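Local coordinates for protein O-methyltransferase (Burkholderia thailandensis, PDB 3MCZ) that probably transfers a methyl group from S-adenosylmethionine to an oxygen of its substrate and forms a dimer, at residues Tyr35-Ser38 and Ala39-His42; Thr55-Thr58 and Pro59-Ala63; Ala97-Glu100 and Arg101-Thr105; Pro113-Glu116 and His117-Leu120; Asp154-Asn157 and Asp158-Arg162. All blocks are in the same frame, centred on the assembly; numbering follows the deposited sequence.

Contact 1. Residues Tyr35-Ser38 and Ala39-His42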
loop_
_atom_site.group_PDB
_atom_site.type_symbol
_atom_site.label_atom_id
_atom_site.label_comp_id
_atom_site.label_asym_id
_atom_site.label_seq_id
_atom_site.Cartn_x
_atom_site.Cartn_y
_atom_site.Cartn_z
ATOM N N TYR A 35 -2.502 -0.386 0.543
ATOM C CA TYR A 35 -2.002 -0.452 -0.813
ATOM C C TYR A 35 -2.832 0.429 -1.760
ATOM O O TYR A 35 -2.317 0.910 -2.761
ATOM C CB TYR A 35 -1.995 -1.893 -1.326
ATOM C CG TYR A 35 -3.345 -2.487 -1.520
ATOM C CD1 TYR A 35 -3.996 -3.167 -0.482
ATOM C CD2 TYR A 35 -3.994 -2.402 -2.757
ATOM C CE1 TYR A 35 -5.260 -3.720 -0.668
ATOM C CE2 TYR A 35 -5.252 -2.935 -2.947
ATOM C CZ TYR A 35 -5.893 -3.582 -1.889
ATOM O OH TYR A 35 -7.156 -4.158 -2.097
ATOM N N ARG A 36 -4.111 0.616 -1.472
ATOM C CA ARG A 36 -4.954 1.374 -2.415
ATOM C C ARG A 36 -4.426 2.766 -2.663
ATOM O O ARG A 36 -4.473 3.243 -3.784
ATOM C CB ARG A 36 -6.427 1.474 -1.951
ATOM C CG ARG A 36 -7.149 0.165 -1.805
ATOM C CD ARG A 36 -8.670 0.311 -1.389
ATOM N NE ARG A 36 -8.812 1.000 -0.120
ATOM C CZ ARG A 36 -9.104 2.294 0.012
ATOM N NH1 ARG A 36 -9.164 2.827 1.223
ATOM N NH2 ARG A 36 -9.306 3.064 -1.050
ATOM N N GLN A 37 -3.980 3.453 -1.618
ATOM C CA GLN A 37 -3.469 4.803 -1.787
ATOM C C GLN A 37 -2.247 4.828 -2.716
ATOM O O GLN A 37 -2.099 5.747 -3.535
ATOM C CB GLN A 37 -3.112 5.429 -0.432
ATOM C CG GLN A 37 -4.227 5.383 0.588
ATOM C CD GLN A 37 -5.531 5.949 0.046
ATOM O OE1 GLN A 37 -5.579 7.097 -0.386
ATOM N NE2 GLN A 37 -6.585 5.134 0.040
ATOM N N SER A 38 -1.368 3.828 -2.610
ATOM C CA SER A 38 -0.230 3.710 -3.550
ATOM C C SER A 38 -0.715 3.701 -4.966
ATOM O O SER A 38 -0.214 4.468 -5.811
ATOM C CB SER A 38 0.596 2.437 -3.290
ATOM O OG SER A 38 1.056 2.430 -1.954
ATOM N N ALA A 39 -1.687 2.816 -5.234
ATOM C CA ALA A 39 -2.204 2.628 -6.601
ATOM C C ALA A 39 -2.783 3.916 -7.179
ATOM O O ALA A 39 -2.603 4.202 -8.348
ATOM C CB ALA A 39 -3.227 1.539 -6.613
ATOM N N ILE A 40 -3.467 4.698 -6.344
ATOM C CA ILE A 40 -4.047 5.988 -6.775
ATOM C C ILE A 40 -2.935 6.952 -7.246
ATOM O O ILE A 40 -3.021 7.547 -8.327
ATOM C CB ILE A 40 -4.843 6.627 -5.633
ATOM C CG1 ILE A 40 -6.049 5.760 -5.299
ATOM C CG2 ILE A 40 -5.241 8.105 -5.959
ATOM C CD1 ILE A 40 -6.689 6.131 -3.947
ATOM N N LEU A 41 -1.903 7.114 -6.422
ATOM C CA LEU A 41 -0.789 7.942 -6.803
ATOM C C LEU A 41 -0.063 7.421 -8.016
ATOM O O LEU A 41 0.324 8.196 -8.890
ATOM C CB LEU A 41 0.193 8.082 -5.643
ATOM C CG LEU A 41 1.419 8.978 -5.895
ATOM C CD1 LEU A 41 1.055 10.403 -6.380
ATOM C CD2 LEU A 41 2.328 8.990 -4.621
ATOM N N HIS A 42 0.153 6.106 -8.064
ATOM C CA HIS A 42 0.800 5.499 -9.201
ATOM C C HIS A 42 0.045 5.842 -10.461
ATOM O O HIS A 42 0.669 6.216 -11.475
ATOM C CB HIS A 42 0.951 3.965 -9.086
ATOM C CG HIS A 42 1.777 3.493 -7.915
ATOM N ND1 HIS A 42 1.671 2.210 -7.432
ATOM C CD2 HIS A 42 2.654 4.127 -7.100
ATOM C CE1 HIS A 42 2.462 2.058 -6.387
ATOM N NE2 HIS A 42 3.049 3.217 -6.140
#
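His-42 lays its imidazole across the carbonyl of Ser-38, one turn earlier on helix 35-46. From CB, 3.5 Å from Ser-38 O, the chain leaves with CG anti to its own carbonyl carbon (chi1 -61°), which swings the ring back along the helix. Ser-38 O then lies over the centre of one ring face, 3.1 Å from His-42 CG and 3.2 Å from CD2, while CE1 at the far side of the ring packs 3.6 Å from Ser-38 CB. ND1 is near the same oxygen but badly angled for a bond; the oxygen already accepts from His-42 N at 2.8 Å. The tip, NE2, is hydrogen-bonded to Ser-32 O of the second subunit, and Ser-38 OG reaches Leu-31 O of that subunit. On another side of the helix Gln-37 and Ile-40 run side by side, Gln-37 OE1 3.9 Å from Ile-40 CD1, and Gln-37 NE2 and Arg-36 NH1 both engage Asp-302 of the second subunit. A single helix in the dimerisation region thus offers polar tips to its partner. A carbonyl partner for NE2 is consistent with a proton on that nitrogen, and the bond would help fix the rotation of the buried ring.

Contact 2. Residues Thr55-Thr58 and Pro59-Ala63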
loop_
_atom_site.group_PDB
_atom_site.type_symbol
_atom_site.label_atom_id
_atom_site.label_comp_id
_atom_site.label_asym_id
_atom_site.label_seq_id
_atom_site.Cartn_x
_atom_site.Cartn_y
_atom_site.Cartn_z
ATOM N N THR A 55 -2.735 24.164 -14.502
ATOM C CA THR A 55 -3.733 25.208 -14.385
ATOM C C THR A 55 -5.104 24.591 -14.072
ATOM O O THR A 55 -5.314 23.390 -14.257
ATOM C CB THR A 55 -3.736 26.111 -15.626
ATOM O OG1 THR A 55 -4.628 27.197 -15.395
ATOM C CG2 THR A 55 -4.132 25.338 -16.888
ATOM N N GLY A 56 -6.004 25.403 -13.546
ATOM C CA GLY A 56 -7.280 24.900 -13.074
ATOM C C GLY A 56 -8.093 24.190 -14.150
ATOM O O GLY A 56 -8.252 24.700 -15.259
ATOM N N ARG A 57 -8.627 23.018 -13.820
ATOM C CA ARG A 57 -9.491 22.295 -14.734
ATOM C C ARG A 57 -10.742 21.781 -14.031
ATOM O O ARG A 57 -10.662 21.287 -12.884
ATOM C CB ARG A 57 -8.772 21.085 -15.330
ATOM C CG ARG A 57 -7.406 21.357 -15.879
ATOM C CD ARG A 57 -7.426 22.137 -17.191
ATOM N NE ARG A 57 -6.067 22.167 -17.725
ATOM C CZ ARG A 57 -5.702 22.668 -18.903
ATOM N NH1 ARG A 57 -4.422 22.639 -19.248
ATOM N NH2 ARG A 57 -6.589 23.212 -19.732
ATOM N N THR A 58 -11.867 21.814 -14.746
ATOM C CA THR A 58 -13.107 21.164 -14.279
ATOM C C THR A 58 -13.051 19.671 -14.585
ATOM O O THR A 58 -12.271 19.248 -15.437
ATOM C CB THR A 58 -14.369 21.713 -14.971
ATOM O OG1 THR A 58 -14.339 21.407 -16.383
ATOM C CG2 THR A 58 -14.493 23.205 -14.753
ATOM N N PRO A 59 -13.877 18.867 -13.894
ATOM C CA PRO A 59 -13.953 17.442 -14.267
ATOM C C PRO A 59 -14.343 17.212 -15.728
ATOM O O PRO A 59 -13.802 16.300 -16.353
ATOM C CB PRO A 59 -15.004 16.868 -13.315
ATOM C CG PRO A 59 -15.008 17.788 -12.140
ATOM C CD PRO A 59 -14.634 19.163 -12.664
ATOM N N ALA A 60 -15.238 18.041 -16.277
ATOM C CA ALA A 60 -15.548 17.991 -17.716
ATOM C C ALA A 60 -14.310 18.143 -18.593
ATOM O O ALA A 60 -14.166 17.412 -19.575
ATOM C CB ALA A 60 -16.565 19.039 -18.109
ATOM N N GLU A 61 -13.441 19.097 -18.253
ATOM C CA GLU A 61 -12.219 19.355 -19.025
ATOM C C GLU A 61 -11.211 18.219 -18.878
ATOM O O GLU A 61 -10.635 17.767 -19.865
ATOM C CB GLU A 61 -11.590 20.682 -18.613
ATOM C CG GLU A 61 -12.429 21.873 -19.060
ATOM C CD GLU A 61 -12.028 23.196 -18.408
ATOM O OE1 GLU A 61 -11.517 23.212 -17.270
ATOM O OE2 GLU A 61 -12.250 24.238 -19.057
ATOM N N VAL A 62 -10.995 17.747 -17.648
ATOM C CA VAL A 62 -10.134 16.593 -17.433
ATOM C C VAL A 62 -10.646 15.385 -18.226
ATOM O O VAL A 62 -9.852 14.689 -18.874
ATOM C CB VAL A 62 -10.036 16.236 -15.915
ATOM C CG1 VAL A 62 -9.385 14.907 -15.709
ATOM C CG2 VAL A 62 -9.277 17.331 -15.174
ATOM N N ALA A 63 -11.954 15.148 -18.174
ATOM C CA ALA A 63 -12.586 13.987 -18.814
ATOM C C ALA A 63 -12.460 14.058 -20.319
ATOM O O ALA A 63 -12.165 13.051 -20.962
ATOM C CB ALA A 63 -14.065 13.865 -18.410
#
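The backbone of Thr-58 leaves an extended loop and turns at Pro-59 into the first turn of helix 59-66, with Val-62 N donating to Thr-58 O at 3.0 Å. Thr-58 is the N-cap, and with Glu-61 it forms a capping box, the reciprocal pair of side-chain-to-backbone bonds that closes the start of a helix. In one direction Thr-58 OG1 accepts from Glu-61 N at 3.1 Å; the hydroxyl is brought there by a chi1 of 65°, which sets it between the backbone N and the carbonyl carbon. In the other, Thr-58 N donates to Glu-61 OE1 at 2.9 Å in a nearly straight bond (169° at the hydrogen), meeting the carboxylate on its anti side and 26° out of its plane. The Glu-61 chain extends beyond CG, and on the way its CG passes 3.3 Å from Thr-58 OG1. Two amides at the helix start are thereby supplied with acceptors, and the carboxylate's charge probably suits the positive end of the helix dipole. Pro-59, first residue of the helix, packs its ring on Ala-74 and Leu-77 of helix 70-82. Arg-57 turns its guanidinium elsewhere, its NE bonded to Leu-52 O, but its aliphatic base stays at the cap: Arg-57 CB rests 3.8 Å from Val-62 CG2, and Arg-57 CA lies 3.4 Å from Glu-61 OE1.

Contact 3. Residues Ala97-Glu100 and Arg101-Thr105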
loop_
_atom_site.group_PDB
_atom_site.type_symbol
_atom_site.label_atom_id
_atom_site.label_comp_id
_atom_site.label_asym_id
_atom_site.label_seq_id
_atom_site.Cartn_x
_atom_site.Cartn_y
_atom_site.Cartn_z
ATOM N N ALA A 97 1.063 23.040 -4.062
ATOM C CA ALA A 97 2.494 23.327 -4.095
ATOM C C ALA A 97 3.312 22.036 -4.171
ATOM O O ALA A 97 4.188 21.891 -5.008
ATOM C CB ALA A 97 2.904 24.184 -2.883
ATOM N N LEU A 98 2.994 21.078 -3.309
ATOM C CA LEU A 98 3.679 19.775 -3.313
ATOM C C LEU A 98 3.607 19.097 -4.693
ATOM O O LEU A 98 4.607 18.652 -5.250
ATOM C CB LEU A 98 3.009 18.862 -2.275
ATOM C CG LEU A 98 3.625 17.485 -2.033
ATOM C CD1 LEU A 98 4.971 17.644 -1.344
ATOM C CD2 LEU A 98 2.664 16.626 -1.223
ATOM N N THR A 99 2.407 19.015 -5.239
ATOM C CA THR A 99 2.215 18.411 -6.546
ATOM C C THR A 99 2.989 19.156 -7.623
ATOM O O THR A 99 3.657 18.559 -8.446
ATOM C CB THR A 99 0.724 18.396 -6.898
ATOM O OG1 THR A 99 0.049 17.651 -5.883
ATOM C CG2 THR A 99 0.479 17.777 -8.295
ATOM N N GLU A 100 2.927 20.482 -7.606
ATOM C CA GLU A 100 3.587 21.236 -8.648
ATOM C C GLU A 100 5.103 20.956 -8.609
ATOM O O GLU A 100 5.731 20.726 -9.648
ATOM C CB GLU A 100 3.275 22.727 -8.500
ATOM C CG GLU A 100 3.714 23.547 -9.714
ATOM C CD GLU A 100 2.834 23.367 -10.946
ATOM O OE1 GLU A 100 1.706 22.817 -10.851
ATOM O OE2 GLU A 100 3.285 23.814 -12.030
ATOM N N ARG A 101 5.670 20.927 -7.409
ATOM C CA ARG A 101 7.092 20.762 -7.274
ATOM C C ARG A 101 7.580 19.352 -7.616
ATOM O O ARG A 101 8.616 19.194 -8.230
ATOM C CB ARG A 101 7.539 21.132 -5.857
ATOM C CG ARG A 101 9.027 20.924 -5.623
ATOM C CD ARG A 101 9.484 21.618 -4.373
ATOM N NE ARG A 101 10.934 21.635 -4.305
ATOM C CZ ARG A 101 11.641 22.041 -3.255
ATOM N NH1 ARG A 101 11.048 22.491 -2.153
ATOM N NH2 ARG A 101 12.956 22.003 -3.320
ATOM N N TYR A 102 6.869 18.326 -7.184
ATOM C CA TYR A 102 7.412 16.951 -7.257
ATOM C C TYR A 102 6.721 16.035 -8.241
ATOM O O TYR A 102 7.232 14.969 -8.563
ATOM C CB TYR A 102 7.411 16.312 -5.868
ATOM C CG TYR A 102 8.227 17.061 -4.837
ATOM C CD1 TYR A 102 9.619 17.043 -4.862
ATOM C CD2 TYR A 102 7.607 17.787 -3.839
ATOM C CE1 TYR A 102 10.379 17.748 -3.899
ATOM C CE2 TYR A 102 8.349 18.496 -2.872
ATOM C CZ TYR A 102 9.723 18.458 -2.902
ATOM O OH TYR A 102 10.427 19.163 -1.946
ATOM N N LEU A 103 5.543 16.419 -8.725
ATOM C CA LEU A 103 4.731 15.495 -9.524
ATOM C C LEU A 103 4.397 16.020 -10.924
ATOM O O LEU A 103 3.574 15.432 -11.631
ATOM C CB LEU A 103 3.445 15.163 -8.765
ATOM C CG LEU A 103 3.606 14.426 -7.425
ATOM C CD1 LEU A 103 2.207 14.233 -6.765
ATOM C CD2 LEU A 103 4.369 13.104 -7.626
ATOM N N THR A 104 5.029 17.125 -11.325
ATOM C CA THR A 104 4.904 17.647 -12.672
ATOM C C THR A 104 6.166 17.288 -13.471
ATOM O O THR A 104 7.287 17.473 -12.982
ATOM C CB THR A 104 4.683 19.190 -12.684
ATOM O OG1 THR A 104 5.726 19.867 -11.963
ATOM C CG2 THR A 104 3.319 19.518 -12.070
ATOM N N THR A 105 5.981 16.788 -14.694
ATOM C CA THR A 105 7.097 16.248 -15.478
ATOM C C THR A 105 8.183 17.304 -15.803
ATOM O O THR A 105 9.348 16.972 -15.998
ATOM C CB THR A 105 6.604 15.653 -16.817
ATOM O OG1 THR A 105 6.039 16.699 -17.596
ATOM C CG2 THR A 105 5.557 14.590 -16.607
#
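Ala-97 opens helix 97-103 by accepting from Arg-101 N through its carbonyl, Ala-97 O to Arg-101 N being 3.0 Å. Leu-98 O takes Tyr-102 N in the same way, and its side chain does the main apolar work: CG stands anti to the backbone N (chi1 -176°), an orientation that brings CD1 against the Tyr-102 ring at CD2, 3.6 Å away, the two side chains crossing at about a right angle. A face of that ring is covered by Arg-101 CG, lying over its centre. The guanidinium beyond lies with one face toward Tyr-102 OH, while its NE forms a salt bridge with Asp-109. Thr-99 O receives Leu-103 N at 2.9 Å, and Thr-99 CG2 packs 4.0 Å from Leu-103 CB, whereas Thr-99 OG1 is bonded to Leu-85 O. This short helix follows the beta hairpin of strands 86-89 and 92-95 in the dimerisation region, which belongs to the helix-turn-helix clan. Its leucine side faces the partner, Leu-98 packing on Ser-24 and Leu-103 on Leu-28 of the second subunit. At Glu-100 the pattern of backbone bonds gives way to a side chain: Thr-104 OG1 approaches Glu-100 O at 2.5 Å, too short for the exact length to be trusted. Thr-104 CG2 lies 3.9 Å from Glu-100 OE1, an oxygen bonded to Asn-95 ND2, while OE2 of the same carboxylate meets Gln-54 NE2.

Contact 4. Residues Pro113-Glu116 and His117-Leu120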
loop_
_atom_site.group_PDB
_atom_site.type_symbol
_atom_site.label_atom_id
_atom_site.label_comp_id
_atom_site.label_asym_id
_atom_site.label_seq_id
_atom_site.Cartn_x
_atom_site.Cartn_y
_atom_site.Cartn_z
ATOM N N PRO A 113 10.550 9.081 -11.678
ATOM C CA PRO A 113 11.290 7.813 -11.725
ATOM C C PRO A 113 11.140 6.942 -10.472
ATOM O O PRO A 113 11.083 5.718 -10.584
ATOM C CB PRO A 113 12.736 8.268 -11.948
ATOM C CG PRO A 113 12.555 9.574 -12.776
ATOM C CD PRO A 113 11.346 10.220 -12.171
ATOM N N ILE A 114 11.105 7.572 -9.297
ATOM C CA ILE A 114 10.927 6.875 -8.038
ATOM C C ILE A 114 9.551 6.207 -8.036
ATOM O O ILE A 114 9.434 5.008 -7.740
ATOM C CB ILE A 114 11.034 7.868 -6.817
ATOM C CG1 ILE A 114 12.448 8.478 -6.714
ATOM C CG2 ILE A 114 10.618 7.175 -5.465
ATOM C CD1 ILE A 114 12.570 9.629 -5.685
ATOM N N VAL A 115 8.503 6.980 -8.363
ATOM C CA VAL A 115 7.140 6.448 -8.388
ATOM C C VAL A 115 7.005 5.288 -9.384
ATOM O O VAL A 115 6.446 4.236 -9.056
ATOM C CB VAL A 115 6.090 7.562 -8.653
ATOM C CG1 VAL A 115 4.719 6.958 -8.846
ATOM C CG2 VAL A 115 6.112 8.540 -7.499
ATOM N N GLU A 116 7.620 5.450 -10.548
ATOM C CA GLU A 116 7.565 4.445 -11.608
ATOM C C GLU A 116 8.287 3.167 -11.206
ATOM O O GLU A 116 7.797 2.058 -11.456
ATOM C CB GLU A 116 8.211 4.986 -12.868
ATOM C CG GLU A 116 8.250 3.969 -13.987
ATOM C CD GLU A 116 8.744 4.568 -15.285
ATOM O OE1 GLU A 116 9.465 5.581 -15.255
ATOM O OE2 GLU A 116 8.374 4.031 -16.335
ATOM N N HIS A 117 9.434 3.326 -10.557
ATOM C CA HIS A 117 10.184 2.182 -10.081
ATOM C C HIS A 117 9.299 1.408 -9.082
ATOM O O HIS A 117 9.231 0.177 -9.102
ATOM C CB HIS A 117 11.477 2.607 -9.375
ATOM C CG HIS A 117 12.139 1.470 -8.666
ATOM N ND1 HIS A 117 12.553 0.335 -9.334
ATOM C CD2 HIS A 117 12.412 1.262 -7.352
ATOM C CE1 HIS A 117 13.057 -0.522 -8.459
ATOM N NE2 HIS A 117 13.000 0.023 -7.252
ATOM N N GLN A 118 8.644 2.147 -8.197
ATOM C CA GLN A 118 7.767 1.535 -7.196
ATOM C C GLN A 118 6.540 0.856 -7.833
ATOM O O GLN A 118 6.240 -0.285 -7.521
ATOM C CB GLN A 118 7.367 2.548 -6.148
ATOM C CG GLN A 118 8.532 2.996 -5.239
ATOM C CD GLN A 118 8.224 4.255 -4.458
ATOM O OE1 GLN A 118 7.499 5.139 -4.937
ATOM N NE2 GLN A 118 8.825 4.382 -3.274
ATOM N N TYR A 119 5.825 1.516 -8.724
ATOM C CA TYR A 119 4.670 0.825 -9.297
ATOM C C TYR A 119 5.008 -0.332 -10.191
ATOM O O TYR A 119 4.227 -1.256 -10.323
ATOM C CB TYR A 119 3.645 1.756 -9.913
ATOM C CG TYR A 119 3.939 2.494 -11.162
ATOM C CD1 TYR A 119 4.125 1.843 -12.369
ATOM C CD2 TYR A 119 3.878 3.896 -11.166
ATOM C CE1 TYR A 119 4.323 2.565 -13.524
ATOM C CE2 TYR A 119 4.078 4.627 -12.324
ATOM C CZ TYR A 119 4.307 3.959 -13.495
ATOM O OH TYR A 119 4.513 4.688 -14.656
ATOM N N LEU A 120 6.212 -0.332 -10.750
ATOM C CA LEU A 120 6.651 -1.494 -11.537
ATOM C C LEU A 120 6.894 -2.777 -10.703
ATOM O O LEU A 120 7.074 -3.864 -11.292
ATOM C CB LEU A 120 7.912 -1.126 -12.350
ATOM C CG LEU A 120 7.625 -0.145 -13.508
ATOM C CD1 LEU A 120 8.927 0.308 -14.210
ATOM C CD2 LEU A 120 6.623 -0.805 -14.503
#
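Tyr-119 has its CG between the backbone N and the carbonyl carbon (chi1 70°), a setting that folds the ring back over the preceding turn onto Glu-116, while Glu-116 sends CG anti to its own N (chi1 177°) and runs out extended. The result is a CH-pi contact: Glu-116 CA sits over one face of the Tyr-119 ring, 3.7 Å from its centroid and 18° off the ring normal. The ring's CD2 side touches Val-115, with Val-115 CG1 3.9 Å from Tyr-119 CD2. Glu-116 also runs beside Leu-120, both pointing the same way, Glu-116 CG 3.7 Å from Leu-120 CD1. The methylenes of Glu-116 are thus lined by tyrosine and leucine, and the carboxylate beyond them pairs with Arg-151 in a salt bridge through OE2; Tyr-119 OH makes a weak hydrogen bond to the same arginine. On another side of the helix Gln-118 lies alongside Ile-114, Gln-118 OE1 3.8 Å from Ile-114 CG2, and the same OE1 is bonded to Ser-32 OG of the second subunit. Backbone bonds join the turns, Tyr-119 N to Val-115 O being 2.8 Å and Leu-120 N to Glu-116 O 3.0 Å. Helix 112-119 packs on three sets of neighbours: helix 150-172 takes Pro-113, Ile-114 and Glu-116, helix 35-46 receives Val-115 and Tyr-119, and the second subunit packs against Ile-114, Val-115 and Gln-118.

Contact 5. Residues Asp154-Asn157 and Asp158-Arg162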
loop_
_atom_site.group_PDB
_atom_site.type_symbol
_atom_site.label_atom_id
_atom_site.label_comp_id
_atom_site.label_asym_id
_atom_site.label_seq_id
_atom_site.Cartn_x
_atom_site.Cartn_y
_atom_site.Cartn_z
ATOM N N ASP A 154 15.986 1.780 -16.103
ATOM C CA ASP A 154 16.191 3.233 -16.063
ATOM C C ASP A 154 15.462 3.922 -14.884
ATOM O O ASP A 154 16.014 4.835 -14.254
ATOM C CB ASP A 154 15.770 3.863 -17.385
ATOM C CG ASP A 154 16.678 3.474 -18.543
ATOM O OD1 ASP A 154 17.719 2.790 -18.331
ATOM O OD2 ASP A 154 16.337 3.867 -19.679
ATOM N N ALA A 155 14.243 3.478 -14.580
ATOM C CA ALA A 155 13.514 3.976 -13.425
ATOM C C ALA A 155 14.283 3.674 -12.140
ATOM O O ALA A 155 14.446 4.544 -11.278
ATOM C CB ALA A 155 12.104 3.378 -13.362
ATOM N N PHE A 156 14.758 2.444 -12.022
ATOM C CA PHE A 156 15.513 2.028 -10.854
ATOM C C PHE A 156 16.782 2.882 -10.737
ATOM O O PHE A 156 17.020 3.456 -9.680
ATOM C CB PHE A 156 15.873 0.542 -10.908
ATOM C CG PHE A 156 16.799 0.114 -9.805
ATOM C CD1 PHE A 156 16.319 -0.082 -8.521
ATOM C CD2 PHE A 156 18.151 -0.043 -10.039
ATOM C CE1 PHE A 156 17.169 -0.474 -7.478
ATOM C CE2 PHE A 156 19.017 -0.424 -8.998
ATOM C CZ PHE A 156 18.508 -0.649 -7.729
ATOM N N ASN A 157 17.562 2.998 -11.812
ATOM C CA ASN A 157 18.810 3.785 -11.772
ATOM C C ASN A 157 18.540 5.286 -11.452
ATOM O O ASN A 157 19.191 5.891 -10.586
ATOM C CB ASN A 157 19.613 3.638 -13.081
ATOM C CG ASN A 157 20.221 2.221 -13.262
ATOM O OD1 ASN A 157 20.462 1.499 -12.284
ATOM N ND2 ASN A 157 20.451 1.823 -14.524
ATOM N N ASP A 158 17.565 5.876 -12.136
ATOM C CA ASP A 158 17.178 7.267 -11.872
ATOM C C ASP A 158 16.628 7.450 -10.441
ATOM O O ASP A 158 16.892 8.472 -9.804
ATOM C CB ASP A 158 16.169 7.759 -12.914
ATOM C CG ASP A 158 16.781 7.904 -14.305
ATOM O OD1 ASP A 158 18.031 8.036 -14.425
ATOM O OD2 ASP A 158 16.001 7.899 -15.286
ATOM N N ALA A 159 15.888 6.472 -9.943
ATOM C CA ALA A 159 15.321 6.543 -8.588
ATOM C C ALA A 159 16.440 6.533 -7.537
ATOM O O ALA A 159 16.347 7.234 -6.537
ATOM C CB ALA A 159 14.335 5.391 -8.312
HETATM N N MSE A 160 17.476 5.730 -7.793
HETATM C CA MSE A 160 18.608 5.570 -6.852
HETATM C C MSE A 160 19.445 6.847 -6.846
HETATM O O MSE A 160 19.944 7.254 -5.790
HETATM C CB MSE A 160 19.498 4.371 -7.210
HETATM C CG MSE A 160 18.884 3.017 -7.019
HETATM SE SE MSE A 160 18.094 2.783 -5.275
HETATM C CE MSE A 160 16.183 3.081 -5.649
ATOM N N VAL A 161 19.599 7.482 -8.011
ATOM C CA VAL A 161 20.368 8.716 -8.079
ATOM C C VAL A 161 19.716 9.772 -7.212
ATOM O O VAL A 161 20.392 10.515 -6.485
ATOM C CB VAL A 161 20.517 9.259 -9.527
ATOM C CG1 VAL A 161 20.942 10.733 -9.511
ATOM C CG2 VAL A 161 21.551 8.402 -10.313
ATOM N N ARG A 162 18.402 9.836 -7.289
ATOM C CA ARG A 162 17.664 10.845 -6.563
ATOM C C ARG A 162 17.687 10.525 -5.061
ATOM O O ARG A 162 18.051 11.364 -4.225
ATOM C CB ARG A 162 16.241 10.921 -7.116
ATOM C CG ARG A 162 15.416 11.994 -6.507
ATOM C CD ARG A 162 15.913 13.365 -6.936
ATOM N NE ARG A 162 15.099 14.412 -6.327
ATOM C CZ ARG A 162 13.873 14.760 -6.732
ATOM N NH1 ARG A 162 13.305 14.157 -7.772
ATOM N NH2 ARG A 162 13.221 15.728 -6.105
#
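Phe-156 and Met-160, one turn apart on helix 150-172 of the O-methyltransferase domain region, cross obliquely in a Met-aromatic contact; Met-160 is selenomethionine in this crystal. The Met-160 chain leaves its backbone with CG anti to the carbonyl carbon (chi1 -69°), placing CG over the ring face, somewhat toward its rim, and then bends at chi2 and chi3. CG lies 3.9 Å from the Phe-156 centroid, 17° off the normal, a CH-pi approach. SE is more oblique, 4.7 Å from that centroid and 36° off the normal, nearer the CE1 rim. Phe-156 has CG anti to its own N, which carries the ring along the helix toward residue 160. Its ring also meets those of His-117 and Phe-146, and Met-160 touches His-190. Behind these side chains the helical ladder is regular, with Met-160 N to Phe-156 O at 3.0 Å. Elsewhere Asp-158 curls back, its OD2 3.2 Å from Asp-154 O; two acceptors face each other there, and the carboxylate's OD1 has a long, weak ion pair with Lys-220. Ala-159, packed on Ile-114 of helix 112-119, brings its CB to 3.1 Å from Ala-155 O, the carbonyl that accepts from Ala-159 N at 2.8 Å.

Contacts 1, 3 and 4 form a connected group at the dimer interface, all touching the second subunit. Contact 1 meets contact 4, His-42 ND1 lying 3.2 Å from Tyr-119 CB, and meets contact 3 through Leu-41 CD1 and Leu-103 CD1 at 4.0 Å. Contact 4 leads to contact 5, their centres about 9 Å apart, where His-117 CE1 comes within 3.3 Å of Phe-156 CD1. Helix 150-172, of the Rossmann-like methyltransferase region, thereby packs against helix 112-119 and touches the dimerisation region through Arg-162 NH2, 4.0 Å from Tyr-102 CD1. Contact 2 stands apart: its nearest atoms are about 6 Å from those of contact 3, without touching, and its centre about 32 Å from that of contact 5.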